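Local structure of putative TetR-family transcriptional regulator (Syntrophomonas wolfei subsp. wolfei, 3LWJ) at residues A[66-71]-A[128-133]. The protein is a putative transcriptional regulator of the TetR family that probably binds DNA through an N-terminal helix-turn-helix. Residues are numbered along the deposited sequence; the frame is centred on the assembly and turned at random.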
# COMPACT_ATOMS: atom_id res chain seq x y z
N ASP A 66 3.49 -7.78 -18.76
CA ASP A 66 4.91 -7.85 -19.06
C ASP A 66 5.72 -7.71 -17.78
O ASP A 66 6.70 -8.40 -17.59
CB ASP A 66 5.28 -6.73 -20.01
CG ASP A 66 4.77 -6.98 -21.45
OD1 ASP A 66 4.09 -8.00 -21.66
OD2 ASP A 66 5.03 -6.16 -22.36
N PHE A 67 5.27 -6.82 -16.90
CA PHE A 67 5.95 -6.53 -15.63
C PHE A 67 5.92 -7.76 -14.72
O PHE A 67 6.96 -8.18 -14.21
CB PHE A 67 5.23 -5.35 -14.99
CG PHE A 67 6.01 -4.55 -13.95
CD1 PHE A 67 7.41 -4.59 -13.85
CD2 PHE A 67 5.30 -3.70 -13.11
CE1 PHE A 67 8.07 -3.80 -12.91
CE2 PHE A 67 5.95 -2.91 -12.17
CZ PHE A 67 7.35 -2.95 -12.07
N ALA A 68 4.74 -8.32 -14.51
CA ALA A 68 4.58 -9.56 -13.71
C ALA A 68 5.45 -10.66 -14.29
O ALA A 68 6.08 -11.41 -13.56
CB ALA A 68 3.08 -10.02 -13.68
N LYS A 69 5.45 -10.76 -15.60
CA LYS A 69 6.17 -11.79 -16.29
C LYS A 69 7.68 -11.67 -16.04
O LYS A 69 8.36 -12.68 -15.85
CB LYS A 69 5.86 -11.73 -17.78
CG LYS A 69 6.45 -12.90 -18.53
CD LYS A 69 6.20 -12.85 -20.02
CE LYS A 69 6.79 -14.11 -20.65
NZ LYS A 69 6.79 -14.03 -22.11
N GLN A 70 8.18 -10.45 -16.06
CA GLN A 70 9.61 -10.21 -15.81
C GLN A 70 10.02 -10.50 -14.34
O GLN A 70 11.07 -11.11 -14.08
CB GLN A 70 9.95 -8.78 -16.20
CG GLN A 70 11.44 -8.40 -16.18
CD GLN A 70 11.63 -6.89 -16.36
OE1 GLN A 70 10.70 -6.18 -16.76
NE2 GLN A 70 12.84 -6.39 -16.05
N ILE A 71 9.17 -10.10 -13.38
CA ILE A 71 9.35 -10.43 -11.96
C ILE A 71 9.38 -11.96 -11.75
O ILE A 71 10.32 -12.51 -11.16
CB ILE A 71 8.21 -9.78 -11.08
CG1 ILE A 71 8.27 -8.24 -11.13
CG2 ILE A 71 8.27 -10.26 -9.62
CD1 ILE A 71 7.07 -7.54 -10.47
N GLU A 128 -1.60 -7.78 -9.32
CA GLU A 128 -1.36 -8.16 -7.93
C GLU A 128 -1.77 -9.61 -7.59
O GLU A 128 -1.01 -10.30 -6.91
CB GLU A 128 -2.00 -7.12 -6.99
CG GLU A 128 -1.15 -5.82 -7.06
CD GLU A 128 -1.60 -4.68 -6.18
OE1 GLU A 128 -2.78 -4.61 -5.81
OE2 GLU A 128 -0.75 -3.81 -5.91
N ASP A 129 -2.92 -10.07 -8.09
CA ASP A 129 -3.39 -11.46 -7.86
C ASP A 129 -2.39 -12.45 -8.44
O ASP A 129 -2.14 -13.53 -7.85
CB ASP A 129 -4.78 -11.71 -8.51
CG ASP A 129 -5.94 -11.16 -7.68
OD1 ASP A 129 -5.73 -10.65 -6.53
OD2 ASP A 129 -7.09 -11.24 -8.18
N ARG A 130 -1.80 -12.09 -9.57
CA ARG A 130 -0.81 -12.96 -10.22
C ARG A 130 0.45 -13.11 -9.38
O ARG A 130 0.94 -14.23 -9.18
CB ARG A 130 -0.43 -12.40 -11.59
CG ARG A 130 0.52 -13.28 -12.39
CD ARG A 130 0.56 -12.85 -13.83
NE ARG A 130 1.60 -13.52 -14.60
CZ ARG A 130 2.00 -13.11 -15.80
NH1 ARG A 130 1.45 -12.03 -16.36
NH2 ARG A 130 2.96 -13.77 -16.43
N LEU A 131 0.96 -11.98 -8.90
CA LEU A 131 2.09 -11.98 -7.98
C LEU A 131 1.74 -12.72 -6.67
O LEU A 131 2.50 -13.56 -6.21
CB LEU A 131 2.54 -10.55 -7.68
CG LEU A 131 3.16 -9.75 -8.83
CD1 LEU A 131 3.53 -8.42 -8.27
CD2 LEU A 131 4.37 -10.47 -9.53
N LEU A 132 0.57 -12.43 -6.10
CA LEU A 132 0.15 -13.10 -4.87
C LEU A 132 0.08 -14.63 -4.99
O LEU A 132 0.56 -15.35 -4.08
CB LEU A 132 -1.20 -12.55 -4.36
CG LEU A 132 -1.12 -11.13 -3.78
CD1 LEU A 132 -2.54 -10.48 -3.75
CD2 LEU A 132 -0.46 -11.13 -2.40
N GLU A 133 -0.48 -15.12 -6.09
CA GLU A 133 -0.54 -16.55 -6.36
C GLU A 133 0.86 -17.13 -6.48
O GLU A 133 1.17 -18.14 -5.88
CB GLU A 133 -1.37 -16.86 -7.63
CG GLU A 133 -2.91 -16.78 -7.45
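The R130 guanidinium lays one face over the methyl of A68 and the start of K69. A68 CB sits under this face, 3.7 Å from R130 NH1. K69 N is under the same face, 3.8 Å from the plane and shifted toward the rim. R130 NH2 lies 3.8 Å from K69 CB, which is tilted out of the plane on the same side. R130 CG is anti to the backbone N (chi1 -176°). From CG to NE the chain is extended, and it carries the guanidinium across to helix 56-79. R130 NH1 also makes a weak hydrogen bond to the backbone oxygen of E65, one turn before K69. The K69 side chain runs beside that of R130 and points the same way. Their like charges stay apart, with K69 NZ 6.9 Å from R130 NH2.

The contact joins helix 56-79 to helix 118-144 in the all-helical body, consistent with a TetR-family regulator. Helix 56-79 follows the predicted DNA-binding motif at residues 34-53. The two short segments run nearly parallel, at 16°, with their axes 10.1 Å apart at closest approach.

Beside the arginine the contact is apolar and buried. L131 CD2 points at I71 and lies 3.9 Å from I71 CG2. I71 CD1 is also near this methyl, and the two side chains cross at about a right angle. A68 CB comes less close, 4.4 Å from L131 CD2. I71 and F67 also pack on V99 of helix 85-102. On helix 118-144, L132 packs against helix 153-173 and against K170 of the second subunit.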